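Side-chain contacts in diaminopimelate decarboxylase (Methanocaldococcus jannaschii, PDB 1TWI), which catalyses the pyridoxal 5'-phosphate-dependent decarboxylation of meso-diaminopimelate to L-lysine, the last step of lysine synthesis by the diaminopimelate pathway: residues K69-N73 against L74-R78; N102-S105 against K106-V109; E94-I97 against A98-N102; I40-N43 against Y44-I48. All coordinates share one frame; numbering follows the deposited sequence.

Contact 1 (K69-N73 against L74-R78); sequences KANAN and LAITR. With PLP (pyridoxal-5'-phosphate), chain E.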
loop_
_atom_site.group_PDB
_atom_site.type_symbol
_atom_site.label_atom_id
_atom_site.label_comp_id
_atom_site.label_asym_id
_atom_site.label_seq_id
_atom_site.Cartn_x
_atom_site.Cartn_y
_atom_site.Cartn_z
ATOM N N LYS A 69 -10.891 -9.747 -3.794
ATOM C CA LYS A 69 -9.990 -8.648 -3.402
ATOM C C LYS A 69 -9.279 -8.976 -2.100
ATOM O O LYS A 69 -8.231 -8.403 -1.816
ATOM C CB LYS A 69 -10.726 -7.315 -3.286
ATOM C CG LYS A 69 -11.701 -7.171 -2.109
ATOM C CD LYS A 69 -13.006 -6.455 -2.586
ATOM C CE LYS A 69 -13.998 -7.556 -3.078
ATOM N NZ LYS A 69 -15.226 -7.131 -3.725
ATOM N N ALA A 70 -9.851 -9.895 -1.310
ATOM C CA ALA A 70 -9.223 -10.284 -0.029
ATOM C C ALA A 70 -7.950 -11.131 -0.161
ATOM O O ALA A 70 -7.036 -11.039 0.674
ATOM C CB ALA A 70 -10.243 -11.012 0.862
ATOM N N ASN A 71 -7.855 -11.894 -1.241
ATOM C CA ASN A 71 -6.692 -12.778 -1.471
ATOM C C ASN A 71 -7.033 -13.550 -2.750
ATOM O O ASN A 71 -7.945 -14.403 -2.738
ATOM C CB ASN A 71 -6.553 -13.791 -0.325
ATOM C CG ASN A 71 -5.178 -14.507 -0.345
ATOM O OD1 ASN A 71 -4.651 -14.804 -1.418
ATOM N ND2 ASN A 71 -4.623 -14.791 0.819
ATOM N N ALA A 72 -6.347 -13.243 -3.845
ATOM C CA ALA A 72 -6.588 -13.927 -5.120
ATOM C C ALA A 72 -5.404 -14.802 -5.545
ATOM O O ALA A 72 -5.207 -15.039 -6.743
ATOM C CB ALA A 72 -6.929 -12.903 -6.256
ATOM N N ASN A 73 -4.622 -15.282 -4.576
ATOM C CA ASN A 73 -3.514 -16.172 -4.891
ATOM C C ASN A 73 -4.135 -17.412 -5.604
ATOM O O ASN A 73 -5.153 -17.986 -5.139
ATOM C CB ASN A 73 -2.743 -16.576 -3.615
ATOM C CG ASN A 73 -1.820 -17.760 -3.867
ATOM O OD1 ASN A 73 -2.267 -18.908 -3.892
ATOM N ND2 ASN A 73 -0.541 -17.486 -4.100
ATOM N N LEU A 74 -3.524 -17.848 -6.719
ATOM C CA LEU A 74 -4.129 -18.909 -7.527
ATOM C C LEU A 74 -4.391 -20.211 -6.795
ATOM O O LEU A 74 -5.374 -20.904 -7.079
ATOM C CB LEU A 74 -3.284 -19.186 -8.817
ATOM C CG LEU A 74 -3.936 -20.033 -9.942
ATOM C CD1 LEU A 74 -5.247 -19.357 -10.399
ATOM C CD2 LEU A 74 -2.938 -20.130 -11.175
ATOM N N ALA A 75 -3.542 -20.564 -5.843
ATOM C CA ALA A 75 -3.831 -21.825 -5.120
ATOM C C ALA A 75 -5.068 -21.628 -4.212
ATOM O O ALA A 75 -5.910 -22.537 -4.081
ATOM C CB ALA A 75 -2.621 -22.278 -4.257
ATOM N N ILE A 76 -5.150 -20.457 -3.577
ATOM C CA ILE A 76 -6.274 -20.184 -2.652
ATOM C C ILE A 76 -7.599 -20.163 -3.422
ATOM O O ILE A 76 -8.595 -20.723 -2.965
ATOM C CB ILE A 76 -6.075 -18.819 -1.895
ATOM C CG1 ILE A 76 -4.799 -18.875 -1.027
ATOM C CG2 ILE A 76 -7.320 -18.484 -1.032
ATOM C CD1 ILE A 76 -4.736 -20.114 -0.097
ATOM N N THR A 77 -7.620 -19.496 -4.589
ATOM C CA THR A 77 -8.835 -19.429 -5.384
ATOM C C THR A 77 -9.173 -20.813 -5.970
ATOM O O THR A 77 -10.351 -21.177 -6.071
ATOM C CB THR A 77 -8.727 -18.333 -6.518
ATOM O OG1 THR A 77 -7.631 -18.642 -7.377
ATOM C CG2 THR A 77 -8.526 -16.941 -5.905
ATOM N N ARG A 78 -8.166 -21.611 -6.329
ATOM C CA ARG A 78 -8.491 -22.948 -6.831
ATOM C C ARG A 78 -9.059 -23.798 -5.704
ATOM O O ARG A 78 -9.960 -24.603 -5.941
ATOM C CB ARG A 78 -7.262 -23.638 -7.502
ATOM C CG ARG A 78 -6.995 -23.017 -8.881
ATOM C CD ARG A 78 -5.912 -23.679 -9.715
ATOM N NE ARG A 78 -6.362 -24.969 -10.230
ATOM C CZ ARG A 78 -7.084 -25.185 -11.333
ATOM N NH1 ARG A 78 -7.505 -24.207 -12.146
ATOM N NH2 ARG A 78 -7.386 -26.437 -11.625
HETATM N N1 PLP E . -18.406 -7.133 -1.672
HETATM C C2 PLP E . -17.972 -5.873 -2.046
HETATM C C2A PLP E . -18.830 -5.133 -3.100
HETATM C C3 PLP E . -16.797 -5.397 -1.470
HETATM O O3 PLP E . -16.400 -4.159 -1.861
HETATM C C4 PLP E . -16.076 -6.086 -0.530
HETATM C C4A PLP E . -14.770 -5.451 0.055
HETATM O O4A PLP E . -14.331 -4.513 -0.533
HETATM C C5 PLP E . -16.513 -7.371 -0.139
HETATM C C6 PLP E . -17.679 -7.843 -0.721
HETATM C C5A PLP E . -15.854 -8.281 0.888
HETATM O O4P PLP E . -15.754 -7.652 2.192
HETATM P P PLP E . -15.224 -8.447 3.456
HETATM O O1P PLP E . -15.263 -7.442 4.533
HETATM O O2P PLP E . -13.819 -8.855 3.112
HETATM O O3P PLP E . -16.119 -9.576 3.699
#
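Asn73 caps helix 74-82 with its side-chain oxygen. OD1 takes two backbone N-H groups of the first turn. Ala75 N lies 2.9 Å from Asn73 OD1 and comes from above the carbonyl plane. Ile76 N, 3.3 Å from Asn73 OD1, approaches in the plane on a lone pair. The side chain swings round to them with CG anti to the backbone N (chi1 166°). Asn73 O receives Thr77 N at 2.9 Å. Just before the cap Asn71 makes an Asx turn: its OD1 accepts from Asn73 N at 3.2 Å, in the carbonyl plane. Asn71 ND2 bonds to Gly385 O.

Van der Waals contact is lighter. Thr77 CG2 rests 3.7 Å from Ala72 CA, and Ile76 CG1 is 4.0 Å from Asn73 CB. Thr77 OG1 turns to Ser101 OG, just past helix 92-100.

At the other end Lys69 runs beside the cofactor. Its CD is 3.1 Å from PLP O4A, and NZ makes a salt bridge to Asp88. Lys69 is the cofactor attachment residue, yet here it is not linked. The two amides divide the work: Asn73 OD1 satisfies two N-H groups of the first helical turn, while Asn71 OD1 ties down Asn73 N.

Contact 2 (N102-S105 against K106-V109); sequences NVPS and KKIV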
loop_
_atom_site.group_PDB
_atom_site.type_symbol
_atom_site.label_atom_id
_atom_site.label_comp_id
_atom_site.label_asym_id
_atom_site.label_seq_id
_atom_site.Cartn_x
_atom_site.Cartn_y
_atom_site.Cartn_z
ATOM N N ASN A 102 -11.333 -22.190 -12.425
ATOM C CA ASN A 102 -12.460 -23.038 -12.740
ATOM C C ASN A 102 -13.757 -22.772 -11.969
ATOM O O ASN A 102 -14.568 -23.706 -11.768
ATOM C CB ASN A 102 -12.070 -24.523 -12.568
ATOM C CG ASN A 102 -12.696 -25.402 -13.619
ATOM O OD1 ASN A 102 -12.805 -25.008 -14.785
ATOM N ND2 ASN A 102 -13.083 -26.618 -13.230
ATOM N N VAL A 103 -13.931 -21.544 -11.496
ATOM C CA VAL A 103 -15.184 -21.151 -10.833
ATOM C C VAL A 103 -16.240 -21.102 -11.951
ATOM O O VAL A 103 -16.040 -20.474 -12.982
ATOM C CB VAL A 103 -15.114 -19.715 -10.229
ATOM C CG1 VAL A 103 -16.455 -19.354 -9.585
ATOM C CG2 VAL A 103 -13.999 -19.638 -9.167
ATOM N N PRO A 104 -17.356 -21.815 -11.790
ATOM C CA PRO A 104 -18.444 -21.825 -12.790
ATOM C C PRO A 104 -18.932 -20.360 -13.065
ATOM O O PRO A 104 -19.114 -19.549 -12.134
ATOM C CB PRO A 104 -19.543 -22.630 -12.085
ATOM C CG PRO A 104 -18.821 -23.501 -11.077
ATOM C CD PRO A 104 -17.632 -22.692 -10.640
ATOM N N SER A 105 -19.153 -20.017 -14.319
ATOM C CA SER A 105 -19.591 -18.690 -14.649
ATOM C C SER A 105 -20.888 -18.268 -13.954
ATOM O O SER A 105 -21.048 -17.119 -13.610
ATOM C CB SER A 105 -19.748 -18.588 -16.170
ATOM O OG SER A 105 -18.448 -18.372 -16.692
ATOM N N LYS A 106 -21.800 -19.194 -13.711
ATOM C CA LYS A 106 -23.025 -18.807 -13.047
ATOM C C LYS A 106 -22.819 -18.528 -11.578
ATOM O O LYS A 106 -23.797 -18.257 -10.904
ATOM C CB LYS A 106 -24.119 -19.876 -13.201
ATOM C CG LYS A 106 -24.914 -19.781 -14.492
ATOM C CD LYS A 106 -25.235 -18.314 -14.942
ATOM C CE LYS A 106 -24.209 -17.876 -15.987
ATOM N NZ LYS A 106 -24.515 -16.525 -16.476
ATOM N N LYS A 107 -21.592 -18.672 -11.064
ATOM C CA LYS A 107 -21.333 -18.328 -9.662
ATOM C C LYS A 107 -20.366 -17.140 -9.616
ATOM O O LYS A 107 -19.692 -16.931 -8.626
ATOM C CB LYS A 107 -20.706 -19.503 -8.887
ATOM C CG LYS A 107 -21.659 -20.695 -8.724
ATOM C CD LYS A 107 -20.965 -21.856 -7.936
ATOM C CE LYS A 107 -21.974 -22.982 -7.539
ATOM N NZ LYS A 107 -21.276 -24.071 -6.771
ATOM N N ILE A 108 -20.281 -16.394 -10.705
ATOM C CA ILE A 108 -19.393 -15.229 -10.720
ATOM C C ILE A 108 -20.200 -13.934 -10.841
ATOM O O ILE A 108 -21.015 -13.815 -11.773
ATOM C CB ILE A 108 -18.387 -15.323 -11.908
ATOM C CG1 ILE A 108 -17.437 -16.525 -11.686
ATOM C CG2 ILE A 108 -17.486 -14.049 -11.954
ATOM C CD1 ILE A 108 -16.441 -16.782 -12.881
ATOM N N VAL A 109 -19.982 -12.987 -9.910
ATOM C CA VAL A 109 -20.640 -11.669 -10.016
ATOM C C VAL A 109 -19.497 -10.659 -10.106
ATOM O O VAL A 109 -18.426 -10.831 -9.507
ATOM C CB VAL A 109 -21.593 -11.311 -8.800
ATOM C CG1 VAL A 109 -22.875 -12.262 -8.871
ATOM C CG2 VAL A 109 -20.875 -11.490 -7.458
#
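Val103 and Ile108 meet through their branches at the turn that leads into strand 108-110. Val103 CG1 touches Ile108 CG1 at 3.7 Å, the two side chains crossing at a slant. The isoleucine CG1 also lies against the backbone, 3.5 Å from Pro104 O, and its CD1 is 3.7 Å from Val103 O. On the outer side the Pro104 ring meets the Lys107 stem: CG of the proline is 4.1 Å from CD of the lysine. That stem is extended beyond CG (chi2 180°), which carries the amine on to Gly84 O.

Two backbone hydrogen bonds close the turn. Lys107 N donates to Pro104 O at 2.8 Å, and Ile108 N to Ser105 O at 3.1 Å. Each bond spans three residues.

Farther out, Ser105 OG bonds to Lys99 NZ and Ala126 O. Lys106 NZ reaches Asn127 O. Ile108 packs on Leu95, Ala98 and Lys99, so it faces helix 92-100. The turn thereby carries the chain from that helix into strand 108-110, which pairs with strand 86-89 in the parallel barrel sheet.

Contact 3 (E94-I97 against A98-N102); sequences ELYI and AKLSN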
loop_
_atom_site.group_PDB
_atom_site.type_symbol
_atom_site.label_atom_id
_atom_site.label_comp_id
_atom_site.label_asym_id
_atom_site.label_seq_id
_atom_site.Cartn_x
_atom_site.Cartn_y
_atom_site.Cartn_z
ATOM N N GLU A 94 -9.185 -10.097 -11.676
ATOM C CA GLU A 94 -9.825 -11.065 -10.803
ATOM C C GLU A 94 -10.728 -11.981 -11.601
ATOM O O GLU A 94 -10.781 -13.170 -11.293
ATOM C CB GLU A 94 -10.627 -10.361 -9.693
ATOM C CG GLU A 94 -9.659 -9.756 -8.612
ATOM C CD GLU A 94 -10.386 -9.043 -7.461
ATOM O OE1 GLU A 94 -11.621 -8.982 -7.532
ATOM O OE2 GLU A 94 -9.719 -8.548 -6.507
ATOM N N LEU A 95 -11.381 -11.470 -12.652
ATOM C CA LEU A 95 -12.285 -12.329 -13.431
ATOM C C LEU A 95 -11.405 -13.412 -14.145
ATOM O O LEU A 95 -11.742 -14.624 -14.228
ATOM C CB LEU A 95 -13.034 -11.490 -14.469
ATOM C CG LEU A 95 -13.815 -12.355 -15.494
ATOM C CD1 LEU A 95 -14.789 -13.259 -14.708
ATOM C CD2 LEU A 95 -14.601 -11.479 -16.490
ATOM N N TYR A 96 -10.275 -12.958 -14.666
ATOM C CA TYR A 96 -9.323 -13.857 -15.342
ATOM C C TYR A 96 -8.911 -14.958 -14.347
ATOM O O TYR A 96 -8.916 -16.152 -14.654
ATOM C CB TYR A 96 -8.099 -13.005 -15.749
ATOM C CG TYR A 96 -7.073 -13.683 -16.596
ATOM C CD1 TYR A 96 -7.241 -13.718 -17.979
ATOM C CD2 TYR A 96 -5.920 -14.231 -16.036
ATOM C CE1 TYR A 96 -6.278 -14.291 -18.799
ATOM C CE2 TYR A 96 -4.915 -14.812 -16.865
ATOM C CZ TYR A 96 -5.134 -14.824 -18.251
ATOM O OH TYR A 96 -4.218 -15.369 -19.128
ATOM N N ILE A 97 -8.496 -14.561 -13.149
ATOM C CA ILE A 97 -8.114 -15.562 -12.153
ATOM C C ILE A 97 -9.307 -16.504 -11.792
ATOM O O ILE A 97 -9.103 -17.729 -11.636
ATOM C CB ILE A 97 -7.553 -14.858 -10.864
ATOM C CG1 ILE A 97 -6.193 -14.220 -11.159
ATOM C CG2 ILE A 97 -7.387 -15.833 -9.745
ATOM C CD1 ILE A 97 -5.832 -13.166 -10.077
ATOM N N ALA A 98 -10.523 -15.970 -11.643
ATOM C CA ALA A 98 -11.666 -16.841 -11.311
ATOM C C ALA A 98 -11.880 -17.896 -12.383
ATOM O O ALA A 98 -12.122 -19.077 -12.063
ATOM C CB ALA A 98 -12.998 -16.015 -11.108
ATOM N N LYS A 99 -11.813 -17.469 -13.656
ATOM C CA LYS A 99 -12.006 -18.415 -14.762
ATOM C C LYS A 99 -10.845 -19.397 -14.798
ATOM O O LYS A 99 -11.093 -20.575 -14.987
ATOM C CB LYS A 99 -12.143 -17.699 -16.114
ATOM C CG LYS A 99 -13.361 -16.815 -16.254
ATOM C CD LYS A 99 -14.628 -17.610 -16.158
ATOM C CE LYS A 99 -14.961 -18.308 -17.514
ATOM N NZ LYS A 99 -16.240 -19.090 -17.453
ATOM N N LEU A 100 -9.593 -18.945 -14.618
ATOM C CA LEU A 100 -8.494 -19.904 -14.600
ATOM C C LEU A 100 -8.595 -20.805 -13.339
ATOM O O LEU A 100 -7.970 -21.854 -13.264
ATOM C CB LEU A 100 -7.122 -19.215 -14.613
ATOM C CG LEU A 100 -6.795 -18.604 -16.006
ATOM C CD1 LEU A 100 -5.301 -18.136 -16.017
ATOM C CD2 LEU A 100 -7.058 -19.656 -17.133
ATOM N N SER A 101 -9.403 -20.419 -12.366
ATOM C CA SER A 101 -9.494 -21.259 -11.153
ATOM C C SER A 101 -10.651 -22.258 -11.289
ATOM O O SER A 101 -10.926 -23.025 -10.365
ATOM C CB SER A 101 -9.743 -20.374 -9.935
ATOM O OG SER A 101 -8.609 -19.550 -9.680
ATOM N N ASN A 102 -11.333 -22.190 -12.425
ATOM C CA ASN A 102 -12.460 -23.038 -12.740
ATOM C C ASN A 102 -13.757 -22.772 -11.969
ATOM O O ASN A 102 -14.568 -23.706 -11.768
ATOM C CB ASN A 102 -12.070 -24.523 -12.568
ATOM C CG ASN A 102 -12.696 -25.402 -13.619
ATOM O OD1 ASN A 102 -12.805 -25.008 -14.785
ATOM N ND2 ASN A 102 -13.083 -26.618 -13.230
#
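Tyr96 and Leu100 touch one turn apart near the C-terminal end of helix 92-100, a local contact on the helix side that meets the second subunit. Leu100 CD1 comes obliquely to the ring and lies 3.5 Å from Tyr96 CE2. Leu100 CG stands 4.3 Å above one face of the Tyr96 ring, offset toward the rim. With CG anti to the backbone N (chi1 -173°), the ring projects outward and leans slightly toward the next turn, where Leu100 CD1 meets it. Tyr96 also meets the Tyr420 ring of the second subunit, and Ile97 and Leu100 pack on Ile424 there.

Round the helix, Leu95 and Lys99 lie side by side, with CD1 of the leucine 4.1 Å from CG of the lysine. Ser101 OG turns back and donates to Ile97 O at 2.7 Å, from above the carbonyl plane. Ser101 N adds a weak bond to the same oxygen. Glu94, at the other end, accepts from Val90 N through OE1 and touches Lys69.

Asn102 takes positive phi (71°). Its N bonds to Lys99 O at 3.0 Å, and Val103 N probably bonds to Ala98 O. This is a Schellman motif, here ending the helix of a beta-alpha-beta unit in the TIM-type barrel.

Contact 4 (I40-N43 against Y44-I48); sequences IKIN and YNRYI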
loop_
_atom_site.group_PDB
_atom_site.type_symbol
_atom_site.label_atom_id
_atom_site.label_comp_id
_atom_site.label_asym_id
_atom_site.label_seq_id
_atom_site.Cartn_x
_atom_site.Cartn_y
_atom_site.Cartn_z
ATOM N N ILE A 40 -9.424 -22.575 6.045
ATOM C CA ILE A 40 -10.281 -22.044 4.984
ATOM C C ILE A 40 -11.494 -22.968 4.811
ATOM O O ILE A 40 -12.645 -22.486 4.647
ATOM C CB ILE A 40 -9.523 -21.901 3.616
ATOM C CG1 ILE A 40 -8.415 -20.846 3.749
ATOM C CG2 ILE A 40 -10.514 -21.470 2.493
ATOM C CD1 ILE A 40 -7.479 -20.723 2.543
ATOM N N LYS A 41 -11.276 -24.285 4.840
ATOM C CA LYS A 41 -12.424 -25.204 4.703
ATOM C C LYS A 41 -13.376 -25.017 5.864
ATOM O O LYS A 41 -14.611 -25.042 5.679
ATOM C CB LYS A 41 -11.987 -26.685 4.688
ATOM C CG LYS A 41 -11.075 -27.063 3.476
ATOM C CD LYS A 41 -10.820 -28.602 3.530
ATOM C CE LYS A 41 -9.575 -28.958 2.792
ATOM N NZ LYS A 41 -9.696 -28.602 1.353
ATOM N N ILE A 42 -12.830 -24.840 7.049
ATOM C CA ILE A 42 -13.720 -24.603 8.223
ATOM C C ILE A 42 -14.529 -23.307 8.066
ATOM O O ILE A 42 -15.762 -23.280 8.299
ATOM C CB ILE A 42 -12.891 -24.497 9.521
ATOM C CG1 ILE A 42 -12.411 -25.917 9.888
ATOM C CG2 ILE A 42 -13.751 -23.776 10.648
ATOM C CD1 ILE A 42 -11.296 -25.971 10.931
ATOM N N ASN A 43 -13.854 -22.230 7.653
ATOM C CA ASN A 43 -14.582 -20.953 7.522
ATOM C C ASN A 43 -15.682 -21.053 6.455
ATOM O O ASN A 43 -16.791 -20.545 6.638
ATOM C CB ASN A 43 -13.585 -19.804 7.181
ATOM C CG ASN A 43 -12.615 -19.507 8.329
ATOM O OD1 ASN A 43 -12.832 -19.954 9.469
ATOM N ND2 ASN A 43 -11.538 -18.755 8.046
ATOM N N TYR A 44 -15.363 -21.707 5.333
ATOM C CA TYR A 44 -16.306 -21.857 4.254
ATOM C C TYR A 44 -17.478 -22.728 4.714
ATOM O O TYR A 44 -18.641 -22.415 4.472
ATOM C CB TYR A 44 -15.646 -22.547 3.046
ATOM C CG TYR A 44 -16.601 -22.708 1.890
ATOM C CD1 TYR A 44 -17.071 -21.592 1.199
ATOM C CD2 TYR A 44 -17.073 -23.955 1.526
ATOM C CE1 TYR A 44 -18.005 -21.725 0.163
ATOM C CE2 TYR A 44 -18.000 -24.109 0.497
ATOM C CZ TYR A 44 -18.456 -22.987 -0.181
ATOM O OH TYR A 44 -19.356 -23.140 -1.218
ATOM N N ASN A 45 -17.163 -23.852 5.343
ATOM C CA ASN A 45 -18.210 -24.765 5.816
ATOM C C ASN A 45 -19.124 -24.080 6.859
ATOM O O ASN A 45 -20.282 -24.460 6.961
ATOM C CB ASN A 45 -17.615 -26.001 6.451
ATOM C CG ASN A 45 -16.956 -26.940 5.419
ATOM O OD1 ASN A 45 -17.230 -26.860 4.196
ATOM N ND2 ASN A 45 -16.103 -27.845 5.915
ATOM N N ARG A 46 -18.605 -23.123 7.640
ATOM C CA ARG A 46 -19.462 -22.425 8.586
ATOM C C ARG A 46 -20.569 -21.643 7.839
ATOM O O ARG A 46 -21.748 -21.528 8.310
ATOM C CB ARG A 46 -18.632 -21.478 9.465
ATOM C CG ARG A 46 -18.014 -22.220 10.672
ATOM C CD ARG A 46 -17.010 -21.345 11.447
ATOM N NE ARG A 46 -16.409 -22.111 12.538
ATOM C CZ ARG A 46 -15.211 -21.857 13.073
ATOM N NH1 ARG A 46 -14.481 -20.850 12.628
ATOM N NH2 ARG A 46 -14.709 -22.663 14.026
ATOM N N TYR A 47 -20.192 -21.041 6.711
ATOM C CA TYR A 47 -21.205 -20.370 5.915
ATOM C C TYR A 47 -22.213 -21.340 5.339
ATOM O O TYR A 47 -23.454 -21.113 5.402
ATOM C CB TYR A 47 -20.555 -19.607 4.757
ATOM C CG TYR A 47 -20.221 -18.176 5.153
ATOM C CD1 TYR A 47 -21.223 -17.187 5.181
ATOM C CD2 TYR A 47 -18.922 -17.814 5.467
ATOM C CE1 TYR A 47 -20.900 -15.845 5.523
ATOM C CE2 TYR A 47 -18.590 -16.493 5.813
ATOM C CZ TYR A 47 -19.589 -15.537 5.836
ATOM O OH TYR A 47 -19.261 -14.274 6.191
ATOM N N ILE A 48 -21.719 -22.458 4.839
ATOM C CA ILE A 48 -22.647 -23.406 4.209
ATOM C C ILE A 48 -23.610 -23.960 5.235
ATOM O O ILE A 48 -24.786 -24.070 4.983
ATOM C CB ILE A 48 -21.873 -24.565 3.562
ATOM C CG1 ILE A 48 -20.942 -23.975 2.464
ATOM C CG2 ILE A 48 -22.876 -25.645 3.003
ATOM C CD1 ILE A 48 -21.706 -23.209 1.327
HETATM O O HOH W 1 -15.240 -18.540 10.784
#
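Residues 40-48 run as regular alpha-helix within helix 37-58, with N-H to O bonds four residues apart such as Tyr44 N to Ile40 O at 2.9 Å; the Tyr47 N to Asn43 O bond is weak. The main side-chain contact is Ile42 under Arg46. The two lie side by side and point the same way. Ile42 CG2 sits 3.4 Å from Arg46 CZ, over the centre of one guanidinium face. Chi1 of -84° starts the arginine chain back toward the preceding turn, and the extended stem carries the guanidinium to Ile42 CG2.

Asn43 comes in at a slant, its amide plane 31° from the guanidinium. Asn43 OD1 and Arg46 NH1 are 3.7 Å apart, and a water joins them. It donates to Asn43 OD1 at 3.1 Å and accepts from Arg46 NH1 at 3.1 Å, at the guanidinium edge. Asp5 holds Arg46 NH2 by a salt bridge. Asn43 ND2 bonds to Thr298 OG1 and Leu295 O.

Ile40 packs on helix 74-82, Tyr44 on strand 62-67 and Tyr47 on Pro291 of the cofactor site. These three face the protein, while Arg46 lies on the partly exposed side. The helix is amphipathic, as expected of one packed outside a TIM-type barrel.

In the fold
Contacts 1 and 3 are mostly buried, while contacts 2 and 4 are only partly so. Contacts 1 and 3 touch each other and the second subunit. Contact 1 holds the start of a helix and contact 3 the end of the next. Contact 2 shares Asn102 with contact 3 and carries the chain from helix 92-100 to strand 108-110. Contact 4, on helix 37-58, lies far from contact 3 (about 21 Å between centres) but touches contact 1 through Ile40 and Ile76. The chemistry follows place: amide capping on the stretch that begins with the cofactor lysine, aromatic packing at the dimer interface, a hydrogen-bonded turn, and arginine over an aliphatic side chain on a partly exposed helix.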